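Local structure of binding domain (Hc) of Paraclostridial Mosquitocidal Protein 1 (Paraclostridium bifermentans, 6HOX) at residues W94-R99 with S439-W444; L108-D113 with G211-N216; I144-S149 with D189-N194. The protein serves as the receptor-binding domain of a clostridial-type neurotoxin that targets Anopheles mosquitoes, and probably directs the toxin to host nerve cells. All coordinates share one frame; numbering follows the deposited sequence.

Interaction 1 of 3, residues W94-R99 with S439-W444; sequences WIRVPR and SEDEGW
Pro98 and Gly443 bring the backbones together, CA to CA 4.2 Å, where the chain leaving strand 89-96 of the lectin-like jelly roll meets a type I beta turn, Asp441 to Trp444, near the C-terminus of the beta-trefoil half. One hydrogen bond joins the two segments, from Arg99 N to Gly443 O at 2.8 Å. Within the turn Asp441 OD2 accepts from Gly443 N, an Asx turn, and also has Asn164 ND2 and Arg220 as partners. Arg96 reaches the same carboxylate tip to tip on an extended chain. Its guanidinium stacks on the carboxylate, planes 17° apart; OD2 lies well out of the guanidinium plane, 3.4 Å from NH2, and the salt bridge works through charge alone, no N-H aiming at the oxygen. A water links Arg96 NH2 to Asp441 OD1, while Arg96 NE donates to Asn164 O. Arg99 lays CD over the Trp444 face, 3.2 Å from the centroid of its six-membered ring, a CH-pi contact, and sets CZ 4.5 Å from that of the five-membered ring, a cation-pi contact. The guanidinium stands almost upright on the indole, 87° between planes, with NH1, a donor to Lys445 O, 3.4 Å from Trp444 CE2.

Interaction 2 of 3, residues L108-D113 with G211-N216; sequences LGIEYD and GNRNKN
Tyr112 of the short strand 112-113 faces the loop 211-216, which connects strands 209-210 and 218-227 of the lectin-like jelly roll, and the contact is made by packing, with no hydrogen bond across it. Asn212 CB sits over the centre of the Tyr112 ring, 3.5 Å from its centroid and 9° off the normal, a CH-pi contact. In Tyr112 chi1 of 58° sets CG in the crowded position between backbone N and carbonyl carbon, with CG 3.5 Å from Asn212 CB. The Asn212 amide is tilted 35° from the ring, and its ND2 is given to Asn214 O and Ser67 OG. Beside this pair Tyr112 CB rests on the backbone of Gly211, 3.7 Å from its carbonyl carbon. At the more exposed end Ile110 crosses Arg213 at about a right angle and sets CD1 3.2 Å from Arg213 NH1. The loop keeps its own shape: Lys215 NZ bonds to Asn212 O at 2.8 Å, and Asn214 OD1 accepts from Asn216 N in an Asx turn. Tyr112 OH is bonded to Gln217 NE2, and the backbone ties of Tyr112 to Leu127 and of Asp113 to Glu210 set the contact between strands 122-128 and 209-210.

Interaction 3 of 3, residues I144-S149 with D189-N194; sequences IDIITS and DSKSIN
Ile144 and Ile146 on strand 143-147 pack against Asp189 and Lys191 of strand 186-192 and Ile193 just after it. The strands run almost antiparallel, 168° between their short axes, but stand 7.5 Å apart with no hydrogen bond between them. Each belongs to a different sheet of the jelly-roll sandwich: Ile144 and Ile146 pair with Met136 and Trp134 of strand 131-137, Asp189 and Lys191 with Leu181 and Cys179 of strand 178-183. The tight part lies around Ile144, whose CD1 meets Ile193 CG2 at 3.5 Å and Ser192 O at 3.1 Å, the two isoleucine side chains crossing at about a right angle. Next to it Ile146 slides past Lys191 in the opposite direction, CG1 to CG 3.6 Å, and turns CG2 to Asp189 CB at 3.7 Å. The aliphatic chain of Lys191 runs on past the backbone of Asp145, with CE 3.3 Å from Asp145 O. Looser and polar is the Asp189 end, where a water donates to both Ile147 O and Asp189 OD2 and bridges the segments; Ser190 and the exposed Ser192 direct CB away from the contact. Lys191 NZ stays 6.3 Å from Asp145 OD1, a carboxylate partnered by Arg135. The chemistry is thus chiefly apolar carbon packing with a water-bridged polar margin, which implies that the two sheets meet here through side chains and remain separate in their backbone bonding.

In the fold
Interaction 1 joins the two halves of the molecule, whereas interactions 2 and 3 lie within the lectin-like half and are nested inside the chain loop that interaction 1 closes. Interactions 1 and 2 have centres about 17 Å apart and nearest atoms about 6 Å apart; Gln217 links their surroundings, touching Pro98 and bonding to Tyr112 OH. Interactions 2 and 3 are about 21 Å apart between centres but only about 4 Å between nearest atoms, and both reach the sheet containing strands 112-113 and 143-147. There Arg135 makes salt bridges to Glu111 and to Asp145. Interaction 3 lies farthest from the domain interface, its centre about 27 Å from that of interaction 1.

Interaction 1 of 3, residues W94-R99 with S439-W444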
ATOM      1  N   TRP A  94      -7.088   7.458   2.629  1.00 21.38           N
ATOM      2  CA  TRP A  94      -6.177   6.598   1.905  1.00 21.24           C
ATOM      3  C   TRP A  94      -5.483   7.443   0.845  1.00 22.50           C
ATOM      4  O   TRP A  94      -6.156   8.198   0.131  1.00 22.84           O
ATOM      5  CB  TRP A  94      -6.933   5.437   1.266  1.00 22.09           C
ATOM      6  CG  TRP A  94      -7.278   4.343   2.224  1.00 22.41           C
ATOM      7  CD1 TRP A  94      -8.491   4.090   2.795  1.00 23.10           C
ATOM      8  CD2 TRP A  94      -6.381   3.334   2.720  1.00 23.48           C
ATOM      9  NE1 TRP A  94      -8.418   2.983   3.596  1.00 22.47           N
ATOM     10  CE2 TRP A  94      -7.139   2.491   3.563  1.00 23.57           C
ATOM     11  CE3 TRP A  94      -5.025   3.045   2.513  1.00 23.12           C
ATOM     12  CZ2 TRP A  94      -6.567   1.406   4.223  1.00 23.54           C
ATOM     13  CZ3 TRP A  94      -4.470   1.953   3.148  1.00 22.08           C
ATOM     14  CH2 TRP A  94      -5.235   1.146   3.988  1.00 23.05           C
ATOM     15  N   ILE A  95      -4.161   7.291   0.751  1.00 22.11           N
ATOM     16  CA  ILE A  95      -3.358   7.985  -0.221  1.00 23.18           C
ATOM     17  C   ILE A  95      -2.386   7.002  -0.875  1.00 22.87           C
ATOM     18  O   ILE A  95      -1.837   6.102  -0.224  1.00 22.83           O
ATOM     19  CB  ILE A  95      -2.624   9.185   0.411  1.00 23.61           C
ATOM     20  CG1 ILE A  95      -2.205  10.187  -0.669  1.00 25.92           C
ATOM     21  CG2 ILE A  95      -1.453   8.747   1.274  1.00 23.13           C
ATOM     22  CD1 ILE A  95      -1.572  11.456  -0.117  1.00 27.77           C
ATOM     23  N   ARG A  96      -2.192   7.179  -2.180  1.00 22.02           N
ATOM     24  CA  ARG A  96      -1.163   6.490  -2.910  1.00 22.34           C
ATOM     25  C   ARG A  96      -0.369   7.538  -3.687  1.00 21.97           C
ATOM     26  O   ARG A  96      -0.896   8.147  -4.623  1.00 21.95           O
ATOM     27  CB  ARG A  96      -1.770   5.430  -3.831  1.00 22.71           C
ATOM     28  CG  ARG A  96      -0.758   4.451  -4.412  1.00 22.95           C
ATOM     29  CD  ARG A  96      -1.420   3.439  -5.319  1.00 23.65           C
ATOM     30  NE  ARG A  96      -0.473   2.549  -5.981  1.00 24.39           N
ATOM     31  CZ  ARG A  96      -0.808   1.657  -6.910  1.00 23.84           C
ATOM     32  NH1 ARG A  96      -2.030   1.647  -7.411  1.00 23.72           N
ATOM     33  NH2 ARG A  96       0.083   0.791  -7.359  1.00 23.57           N
ATOM     34  N   VAL A  97       0.863   7.763  -3.237  1.00 20.90           N
ATOM     35  CA  VAL A  97       1.796   8.699  -3.802  1.00 22.15           C
ATOM     36  C   VAL A  97       2.859   7.949  -4.584  1.00 22.93           C
ATOM     37  O   VAL A  97       3.451   7.013  -4.045  1.00 24.62           O
ATOM     38  CB  VAL A  97       2.459   9.529  -2.695  1.00 22.13           C
ATOM     39  CG1 VAL A  97       3.462  10.523  -3.257  1.00 21.33           C
ATOM     40  CG2 VAL A  97       1.418  10.209  -1.811  1.00 22.74           C
ATOM     41  N   PRO A  98       3.187   8.361  -5.835  1.00 26.59           N
ATOM     42  CA  PRO A  98       4.171   7.642  -6.648  1.00 25.60           C
ATOM     43  C   PRO A  98       5.518   7.497  -5.927  1.00 26.09           C
ATOM     44  O   PRO A  98       5.896   8.353  -5.134  1.00 26.27           O
ATOM     45  CB  PRO A  98       4.296   8.503  -7.914  1.00 25.35           C
ATOM     46  CG  PRO A  98       2.931   9.147  -8.009  1.00 25.30           C
ATOM     47  CD  PRO A  98       2.608   9.499  -6.568  1.00 26.27           C
ATOM     48  N   ARG A  99       6.215   6.404  -6.219  1.00 24.92           N
ATOM     49  CA  ARG A  99       7.513   6.138  -5.659  1.00 28.27           C
ATOM     50  C   ARG A  99       8.489   7.233  -6.081  1.00 28.05           C
ATOM     51  O   ARG A  99       8.600   7.586  -7.252  1.00 31.37           O
ATOM     52  CB  ARG A  99       8.101   4.801  -6.111  1.00 27.84           C
ATOM     53  CG  ARG A  99       9.239   4.345  -5.212  1.00 28.38           C
ATOM     54  CD  ARG A  99      10.324   3.654  -5.993  1.00 30.69           C
ATOM     55  NE  ARG A  99      10.990   4.584  -6.885  1.00 30.75           N
ATOM     56  CZ  ARG A  99      11.085   4.418  -8.191  1.00 29.99           C
ATOM     57  NH1 ARG A  99      10.652   3.301  -8.744  1.00 28.83           N
ATOM     58  NH2 ARG A  99      11.610   5.371  -8.939  1.00 30.65           N
ATOM     59  N   SER A 439       2.297  -5.981  -9.737  1.00 26.66           N
ATOM     60  CA  SER A 439       1.907  -5.630 -11.096  1.00 29.04           C
ATOM     61  C   SER A 439       2.521  -4.263 -11.419  1.00 31.05           C
ATOM     62  O   SER A 439       2.710  -3.438 -10.512  1.00 29.28           O
ATOM     63  CB  SER A 439       0.399  -5.584 -11.218  1.00 31.59           C
ATOM     64  OG  SER A 439      -0.170  -4.854 -10.118  1.00 35.34           O
ATOM     65  N   GLU A 440       2.864  -4.039 -12.695  1.00 29.33           N
ATOM     66  CA  GLU A 440       3.381  -2.758 -13.158  1.00 29.50           C
ATOM     67  C   GLU A 440       2.325  -1.670 -12.916  1.00 26.70           C
ATOM     68  O   GLU A 440       1.143  -1.882 -13.138  1.00 24.61           O
ATOM     69  CB  GLU A 440       3.759  -2.878 -14.637  1.00 35.78           C
ATOM     70  CG  GLU A 440       4.422  -1.640 -15.207  1.00 45.11           C
ATOM     71  CD  GLU A 440       5.399  -1.890 -16.350  1.00 54.16           C
ATOM     72  OE1 GLU A 440       5.535  -3.072 -16.778  1.00 54.68           O
ATOM     73  OE2 GLU A 440       6.034  -0.901 -16.806  1.00 59.08           O
ATOM     74  N   ASP A 441       2.772  -0.504 -12.452  1.00 24.54           N
ATOM     75  CA  ASP A 441       1.917   0.645 -12.187  1.00 25.13           C
ATOM     76  C   ASP A 441       2.685   1.912 -12.579  1.00 24.03           C
ATOM     77  O   ASP A 441       3.880   2.037 -12.366  1.00 24.97           O
ATOM     78  CB  ASP A 441       1.488   0.704 -10.708  1.00 26.08           C
ATOM     79  CG  ASP A 441       0.594   1.887 -10.364  1.00 26.80           C
ATOM     80  OD1 ASP A 441      -0.596   1.826 -10.696  1.00 26.86           O
ATOM     81  OD2 ASP A 441       1.098   2.868  -9.786  1.00 24.53           O
ATOM     82  N   GLU A 442       1.961   2.874 -13.128  1.00 25.14           N
ATOM     83  CA  GLU A 442       2.514   4.149 -13.574  1.00 25.91           C
ATOM     84  C   GLU A 442       3.258   4.852 -12.432  1.00 24.02           C
ATOM     85  O   GLU A 442       4.185   5.631 -12.663  1.00 25.70           O
ATOM     86  CB  GLU A 442       1.353   4.994 -14.108  1.00 27.65           C
ATOM     87  CG  GLU A 442       1.779   6.331 -14.662  1.00 30.99           C
ATOM     88  CD  GLU A 442       0.630   7.218 -15.102  1.00 34.46           C
ATOM     89  OE1 GLU A 442      -0.514   6.713 -15.230  1.00 37.95           O
ATOM     90  OE2 GLU A 442       0.879   8.414 -15.291  1.00 38.42           O
ATOM     91  N   GLY A 443       2.850   4.602 -11.184  1.00 24.93           N
ATOM     92  CA  GLY A 443       3.447   5.277 -10.021  1.00 24.22           C
ATOM     93  C   GLY A 443       4.745   4.648  -9.528  1.00 24.22           C
ATOM     94  O   GLY A 443       5.285   5.059  -8.517  1.00 23.64           O
ATOM     95  N   TRP A 444       5.228   3.621 -10.212  1.00 25.38           N
ATOM     96  CA  TRP A 444       6.528   3.030  -9.929  1.00 27.64           C
ATOM     97  C   TRP A 444       7.268   2.794 -11.249  1.00 29.08           C
ATOM     98  O   TRP A 444       6.930   1.875 -11.998  1.00 27.27           O
ATOM     99  CB  TRP A 444       6.364   1.739  -9.128  1.00 25.39           C
ATOM    100  CG  TRP A 444       7.674   1.105  -8.788  1.00 25.10           C
ATOM    101  CD1 TRP A 444       8.555   0.531  -9.659  1.00 25.23           C
ATOM    102  CD2 TRP A 444       8.253   0.977  -7.480  1.00 24.82           C
ATOM    103  NE1 TRP A 444       9.650   0.079  -8.985  1.00 26.03           N
ATOM    104  CE2 TRP A 444       9.492   0.325  -7.644  1.00 24.88           C
ATOM    105  CE3 TRP A 444       7.858   1.354  -6.195  1.00 26.00           C
ATOM    106  CZ2 TRP A 444      10.314   0.008  -6.567  1.00 25.16           C
ATOM    107  CZ3 TRP A 444       8.673   1.048  -5.125  1.00 26.45           C
ATOM    108  CH2 TRP A 444       9.883   0.374  -5.308  1.00 27.56           C
TER
HETATM  109  O   HOH W   1      -1.402  -0.772  -9.072  1.00 28.74           O
HETATM  110  O   HOH W   2       8.175   6.366  -9.667  1.00 30.36           O

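Interaction 2 of 3, residues L108-D113 with G211-N216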
ATOM      1  N   LEU A 108      12.804  19.340  -4.505  1.00 38.32           N
ATOM      2  CA  LEU A 108      13.573  19.041  -3.311  1.00 40.05           C
ATOM      3  C   LEU A 108      13.443  20.230  -2.351  1.00 39.98           C
ATOM      4  O   LEU A 108      13.603  21.368  -2.759  1.00 36.67           O
ATOM      5  CB  LEU A 108      15.028  18.776  -3.720  1.00 45.09           C
ATOM      6  CG  LEU A 108      16.005  18.387  -2.608  1.00 50.71           C
ATOM      7  CD1 LEU A 108      15.375  17.449  -1.594  1.00 54.34           C
ATOM      8  CD2 LEU A 108      17.251  17.743  -3.193  1.00 53.07           C
ATOM      9  N   GLY A 109      13.070  19.946  -1.097  1.00 39.60           N
ATOM     10  CA  GLY A 109      13.006  20.941  -0.042  1.00 39.96           C
ATOM     11  C   GLY A 109      11.807  21.871  -0.165  1.00 41.22           C
ATOM     12  O   GLY A 109      11.645  22.763   0.678  1.00 38.67           O
ATOM     13  N   ILE A 110      10.952  21.649  -1.176  1.00 37.91           N
ATOM     14  CA  ILE A 110       9.776  22.501  -1.441  1.00 40.20           C
ATOM     15  C   ILE A 110       8.497  21.738  -1.063  1.00 35.29           C
ATOM     16  O   ILE A 110       8.219  20.692  -1.651  1.00 36.87           O
ATOM     17  CB  ILE A 110       9.764  22.938  -2.919  1.00 43.88           C
ATOM     18  CG1 ILE A 110      10.994  23.784  -3.270  1.00 46.96           C
ATOM     19  CG2 ILE A 110       8.472  23.665  -3.272  1.00 42.34           C
ATOM     20  CD1 ILE A 110      11.459  23.602  -4.694  1.00 48.59           C
ATOM     21  N   GLU A 111       7.748  22.262  -0.079  1.00 31.79           N
ATOM     22  CA  GLU A 111       6.409  21.770   0.298  1.00 32.70           C
ATOM     23  C   GLU A 111       5.429  22.119  -0.821  1.00 29.95           C
ATOM     24  O   GLU A 111       5.423  23.243  -1.255  1.00 30.98           O
ATOM     25  CB  GLU A 111       5.800  22.474   1.512  1.00 34.54           C
ATOM     26  CG  GLU A 111       6.337  22.052   2.848  1.00 39.79           C
ATOM     27  CD  GLU A 111       5.545  22.597   4.033  1.00 41.92           C
ATOM     28  OE1 GLU A 111       4.355  22.946   3.857  1.00 46.09           O
ATOM     29  OE2 GLU A 111       6.112  22.641   5.137  1.00 43.48           O
ATOM     30  N   TYR A 112       4.558  21.188  -1.213  1.00 28.17           N
ATOM     31  CA  TYR A 112       3.462  21.545  -2.097  1.00 26.59           C
ATOM     32  C   TYR A 112       2.150  20.928  -1.593  1.00 26.62           C
ATOM     33  O   TYR A 112       2.139  19.881  -0.938  1.00 26.12           O
ATOM     34  CB  TYR A 112       3.795  21.239  -3.557  1.00 28.19           C
ATOM     35  CG  TYR A 112       4.139  19.809  -3.899  1.00 28.75           C
ATOM     36  CD1 TYR A 112       3.162  18.861  -4.170  1.00 29.26           C
ATOM     37  CD2 TYR A 112       5.461  19.411  -3.995  1.00 30.22           C
ATOM     38  CE1 TYR A 112       3.494  17.555  -4.510  1.00 29.04           C
ATOM     39  CE2 TYR A 112       5.812  18.109  -4.326  1.00 31.57           C
ATOM     40  CZ  TYR A 112       4.828  17.178  -4.592  1.00 31.72           C
ATOM     41  OH  TYR A 112       5.212  15.913  -4.934  1.00 31.81           O
ATOM     42  N   ASP A 113       1.048  21.617  -1.926  1.00 26.35           N
ATOM     43  CA  ASP A 113      -0.297  21.329  -1.425  1.00 26.90           C
ATOM     44  C   ASP A 113      -0.842  20.041  -2.051  1.00 27.35           C
ATOM     45  O   ASP A 113      -0.565  19.712  -3.222  1.00 27.65           O
ATOM     46  CB  ASP A 113      -1.293  22.441  -1.757  1.00 27.32           C
ATOM     47  CG  ASP A 113      -1.013  23.797  -1.121  1.00 30.64           C
ATOM     48  OD1 ASP A 113      -0.182  23.857  -0.196  1.00 32.80           O
ATOM     49  OD2 ASP A 113      -1.641  24.786  -1.567  1.00 34.43           O
ATOM     50  N   GLY A 211       1.830  23.856  -6.329  1.00 27.65           N
ATOM     51  CA  GLY A 211       3.176  24.320  -5.961  1.00 30.10           C
ATOM     52  C   GLY A 211       4.283  23.403  -6.462  1.00 32.24           C
ATOM     53  O   GLY A 211       5.451  23.759  -6.385  1.00 32.93           O
ATOM     54  N   ASN A 212       3.912  22.237  -7.001  1.00 30.57           N
ATOM     55  CA  ASN A 212       4.867  21.237  -7.478  1.00 32.14           C
ATOM     56  C   ASN A 212       5.351  21.614  -8.892  1.00 34.05           C
ATOM     57  O   ASN A 212       4.542  21.872  -9.777  1.00 37.60           O
ATOM     58  CB  ASN A 212       4.257  19.834  -7.437  1.00 29.58           C
ATOM     59  CG  ASN A 212       2.987  19.707  -8.244  1.00 29.43           C
ATOM     60  OD1 ASN A 212       2.031  20.455  -8.031  1.00 27.31           O
ATOM     61  ND2 ASN A 212       2.977  18.770  -9.181  1.00 27.13           N
ATOM     62  N   ARG A 213       6.675  21.664  -9.094  1.00 35.53           N
ATOM     63  CA  ARG A 213       7.235  21.910 -10.434  1.00 37.92           C
ATOM     64  C   ARG A 213       7.278  20.601 -11.234  1.00 33.18           C
ATOM     65  O   ARG A 213       7.273  20.636 -12.470  1.00 35.39           O
ATOM     66  CB  ARG A 213       8.610  22.566 -10.333  1.00 42.59           C
ATOM     67  CG  ARG A 213       8.556  24.041  -9.963  1.00 48.26           C
ATOM     68  CD  ARG A 213       9.943  24.579  -9.682  1.00 57.07           C
ATOM     69  NE  ARG A 213       9.926  25.650  -8.694  1.00 67.41           N
ATOM     70  CZ  ARG A 213       9.666  25.475  -7.401  1.00 71.40           C
ATOM     71  NH1 ARG A 213       9.352  24.272  -6.947  1.00 76.93           N
ATOM     72  NH2 ARG A 213       9.702  26.504  -6.575  1.00 72.63           N
ATOM     73  N   ASN A 214       7.296  19.458 -10.537  1.00 30.41           N
ATOM     74  CA  ASN A 214       7.219  18.130 -11.192  1.00 31.22           C
ATOM     75  C   ASN A 214       5.775  17.872 -11.627  1.00 31.44           C
ATOM     76  O   ASN A 214       4.963  17.401 -10.829  1.00 33.01           O
ATOM     77  CB  ASN A 214       7.707  16.988 -10.288  1.00 31.49           C
ATOM     78  CG  ASN A 214       7.479  15.623 -10.902  1.00 32.62           C
ATOM     79  OD1 ASN A 214       7.176  15.524 -12.084  1.00 33.80           O
ATOM     80  ND2 ASN A 214       7.576  14.564 -10.110  1.00 34.53           N
ATOM     81  N   LYS A 215       5.482  18.122 -12.905  1.00 31.65           N
ATOM     82  CA  LYS A 215       4.124  18.076 -13.421  1.00 32.13           C
ATOM     83  C   LYS A 215       3.739  16.663 -13.858  1.00 31.34           C
ATOM     84  O   LYS A 215       2.648  16.455 -14.354  1.00 34.11           O
ATOM     85  CB  LYS A 215       3.979  19.051 -14.592  1.00 32.65           C
ATOM     86  CG  LYS A 215       4.238  20.512 -14.234  1.00 32.48           C
ATOM     87  CD  LYS A 215       3.445  21.038 -13.065  1.00 32.90           C
ATOM     88  CE  LYS A 215       3.399  22.551 -13.019  1.00 33.35           C
ATOM     89  NZ  LYS A 215       2.871  23.032 -11.722  1.00 35.34           N
ATOM     90  N   ASN A 216       4.651  15.706 -13.711  1.00 30.85           N
ATOM     91  CA  ASN A 216       4.319  14.308 -13.883  1.00 30.34           C
ATOM     92  C   ASN A 216       3.686  13.759 -12.595  1.00 29.82           C
ATOM     93  O   ASN A 216       3.136  12.685 -12.607  1.00 29.11           O
ATOM     94  CB  ASN A 216       5.548  13.516 -14.321  1.00 33.90           C
ATOM     95  CG  ASN A 216       6.049  13.960 -15.680  1.00 36.58           C
ATOM     96  OD1 ASN A 216       5.294  13.965 -16.649  1.00 43.28           O
ATOM     97  ND2 ASN A 216       7.300  14.371 -15.759  1.00 37.87           N
TER

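Interaction 3 of 3, residues I144-S149 with D189-N194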
ATOM      1  N   ILE A 144       1.690  25.352  13.914  1.00 30.81           N
ATOM      2  CA  ILE A 144       2.049  24.005  14.344  1.00 32.21           C
ATOM      3  C   ILE A 144       1.982  23.094  13.120  1.00 32.75           C
ATOM      4  O   ILE A 144       1.000  23.096  12.400  1.00 33.65           O
ATOM      5  CB  ILE A 144       1.145  23.556  15.506  1.00 36.22           C
ATOM      6  CG1 ILE A 144       1.688  24.133  16.817  1.00 37.30           C
ATOM      7  CG2 ILE A 144       1.007  22.039  15.575  1.00 38.39           C
ATOM      8  CD1 ILE A 144       0.704  24.130  17.936  1.00 42.13           C
ATOM      9  N   ASP A 145       3.062  22.353  12.873  1.00 32.74           N
ATOM     10  CA  ASP A 145       3.070  21.390  11.819  1.00 31.43           C
ATOM     11  C   ASP A 145       3.691  20.068  12.302  1.00 30.98           C
ATOM     12  O   ASP A 145       4.446  20.011  13.290  1.00 26.07           O
ATOM     13  CB  ASP A 145       3.721  21.957  10.551  1.00 33.96           C
ATOM     14  CG  ASP A 145       5.001  22.721  10.790  1.00 37.94           C
ATOM     15  OD1 ASP A 145       5.708  22.363  11.743  1.00 41.65           O
ATOM     16  OD2 ASP A 145       5.274  23.667  10.022  1.00 38.49           O
ATOM     17  N   ILE A 146       3.287  18.992  11.616  1.00 27.26           N
ATOM     18  CA  ILE A 146       3.919  17.715  11.711  1.00 28.04           C
ATOM     19  C   ILE A 146       4.495  17.434  10.319  1.00 29.84           C
ATOM     20  O   ILE A 146       3.798  17.533   9.308  1.00 28.40           O
ATOM     21  CB  ILE A 146       2.936  16.639  12.216  1.00 25.89           C
ATOM     22  CG1 ILE A 146       2.438  16.974  13.622  1.00 26.52           C
ATOM     23  CG2 ILE A 146       3.565  15.247  12.164  1.00 27.82           C
ATOM     24  CD1 ILE A 146       1.332  16.084  14.130  1.00 26.08           C
ATOM     25  N   ILE A 147       5.796  17.176  10.271  1.00 28.28           N
ATOM     26  CA  ILE A 147       6.454  16.802   9.055  1.00 31.65           C
ATOM     27  C   ILE A 147       7.024  15.406   9.302  1.00 33.84           C
ATOM     28  O   ILE A 147       7.899  15.258  10.136  1.00 35.22           O
ATOM     29  CB  ILE A 147       7.513  17.862   8.675  1.00 32.93           C
ATOM     30  CG1 ILE A 147       6.862  19.239   8.519  1.00 33.00           C
ATOM     31  CG2 ILE A 147       8.271  17.449   7.419  1.00 34.97           C
ATOM     32  CD1 ILE A 147       7.821  20.398   8.426  1.00 34.26           C
ATOM     33  N   THR A 148       6.467  14.376   8.651  1.00 32.20           N
ATOM     34  CA  THR A 148       6.985  13.028   8.868  1.00 34.69           C
ATOM     35  C   THR A 148       8.446  13.017   8.381  1.00 33.55           C
ATOM     36  O   THR A 148       8.796  13.748   7.457  1.00 31.97           O
ATOM     37  CB  THR A 148       6.107  11.955   8.213  1.00 31.92           C
ATOM     38  OG1 THR A 148       6.181  12.147   6.804  1.00 30.52           O
ATOM     39  CG2 THR A 148       4.666  11.998   8.674  1.00 34.82           C
ATOM     40  N   SER A 149       9.293  12.221   9.043  1.00 33.33           N
ATOM     41  CA  SER A 149      10.738  12.230   8.790  1.00 34.38           C
ATOM     42  C   SER A 149      11.191  10.817   8.434  1.00 32.79           C
ATOM     43  O   SER A 149      12.248  10.406   8.806  1.00 32.59           O
ATOM     44  CB  SER A 149      11.511  12.786   9.980  1.00 35.46           C
ATOM     45  OG  SER A 149      11.315  11.975  11.134  1.00 35.47           O
ATOM     46  N   ASP A 189       3.610  10.759  15.262  1.00 26.65           N
ATOM     47  CA  ASP A 189       4.057  12.023  15.839  1.00 27.44           C
ATOM     48  C   ASP A 189       2.868  12.730  16.495  1.00 27.64           C
ATOM     49  O   ASP A 189       1.693  12.403  16.217  1.00 27.99           O
ATOM     50  CB  ASP A 189       4.709  12.903  14.771  1.00 27.05           C
ATOM     51  CG  ASP A 189       5.748  13.869  15.306  1.00 28.59           C
ATOM     52  OD1 ASP A 189       5.894  13.955  16.531  1.00 27.80           O
ATOM     53  OD2 ASP A 189       6.386  14.533  14.487  1.00 33.61           O
ATOM     54  N   SER A 190       3.193  13.689  17.370  1.00 27.81           N
ATOM     55  CA  SER A 190       2.211  14.511  18.013  1.00 30.84           C
ATOM     56  C   SER A 190       2.837  15.840  18.482  1.00 29.72           C
ATOM     57  O   SER A 190       4.037  15.941  18.734  1.00 30.72           O
ATOM     58  CB  SER A 190       1.575  13.763  19.144  1.00 30.67           C
ATOM     59  OG  SER A 190       2.434  13.801  20.247  1.00 36.61           O
ATOM     60  N   LYS A 191       1.989  16.869  18.558  1.00 27.73           N
ATOM     61  CA  LYS A 191       2.369  18.203  18.948  1.00 27.08           C
ATOM     62  C   LYS A 191       1.329  18.755  19.926  1.00 27.19           C
ATOM     63  O   LYS A 191       0.148  18.449  19.809  1.00 25.51           O
ATOM     64  CB  LYS A 191       2.427  19.102  17.715  1.00 27.20           C
ATOM     65  CG  LYS A 191       3.409  18.684  16.645  1.00 29.35           C
ATOM     66  CD  LYS A 191       4.872  18.845  17.012  1.00 28.08           C
ATOM     67  CE  LYS A 191       5.732  18.344  15.883  1.00 29.17           C
ATOM     68  NZ  LYS A 191       7.139  18.153  16.276  1.00 31.65           N
ATOM     69  N   SER A 192       1.786  19.562  20.891  1.00 28.46           N
ATOM     70  CA  SER A 192       0.926  20.312  21.756  1.00 31.00           C
ATOM     71  C   SER A 192       0.343  21.484  20.969  1.00 29.07           C
ATOM     72  O   SER A 192       1.090  22.215  20.325  1.00 29.60           O
ATOM     73  CB  SER A 192       1.672  20.805  22.972  1.00 35.50           C
ATOM     74  OG  SER A 192       2.281  19.717  23.659  1.00 42.51           O
ATOM     75  N   ILE A 193      -0.972  21.676  21.054  1.00 29.47           N
ATOM     76  CA  ILE A 193      -1.614  22.810  20.372  1.00 31.07           C
ATOM     77  C   ILE A 193      -2.391  23.682  21.375  1.00 30.51           C
ATOM     78  O   ILE A 193      -3.241  24.482  20.971  1.00 29.60           O
ATOM     79  CB  ILE A 193      -2.475  22.298  19.198  1.00 31.39           C
ATOM     80  CG1 ILE A 193      -3.684  21.489  19.664  1.00 32.33           C
ATOM     81  CG2 ILE A 193      -1.626  21.488  18.229  1.00 32.57           C
ATOM     82  CD1 ILE A 193      -4.723  21.318  18.580  1.00 35.68           C
ATOM     83  N   ASN A 194      -2.034  23.583  22.661  1.00 30.19           N
ATOM     84  CA  ASN A 194      -2.564  24.453  23.724  1.00 32.30           C
ATOM     85  C   ASN A 194      -2.278  25.940  23.433  1.00 31.05           C
ATOM     86  O   ASN A 194      -3.026  26.791  23.900  1.00 32.40           O
ATOM     87  CB  ASN A 194      -2.061  24.025  25.110  1.00 34.21           C
ATOM     88  CG  ASN A 194      -0.577  24.223  25.325  1.00 37.97           C
ATOM     89  OD1 ASN A 194       0.250  23.567  24.696  1.00 45.18           O
ATOM     90  ND2 ASN A 194      -0.225  25.121  26.231  1.00 40.75           N
TER
HETATM   91  O   HOH W   3       7.456  13.411  12.363  1.00 38.12           O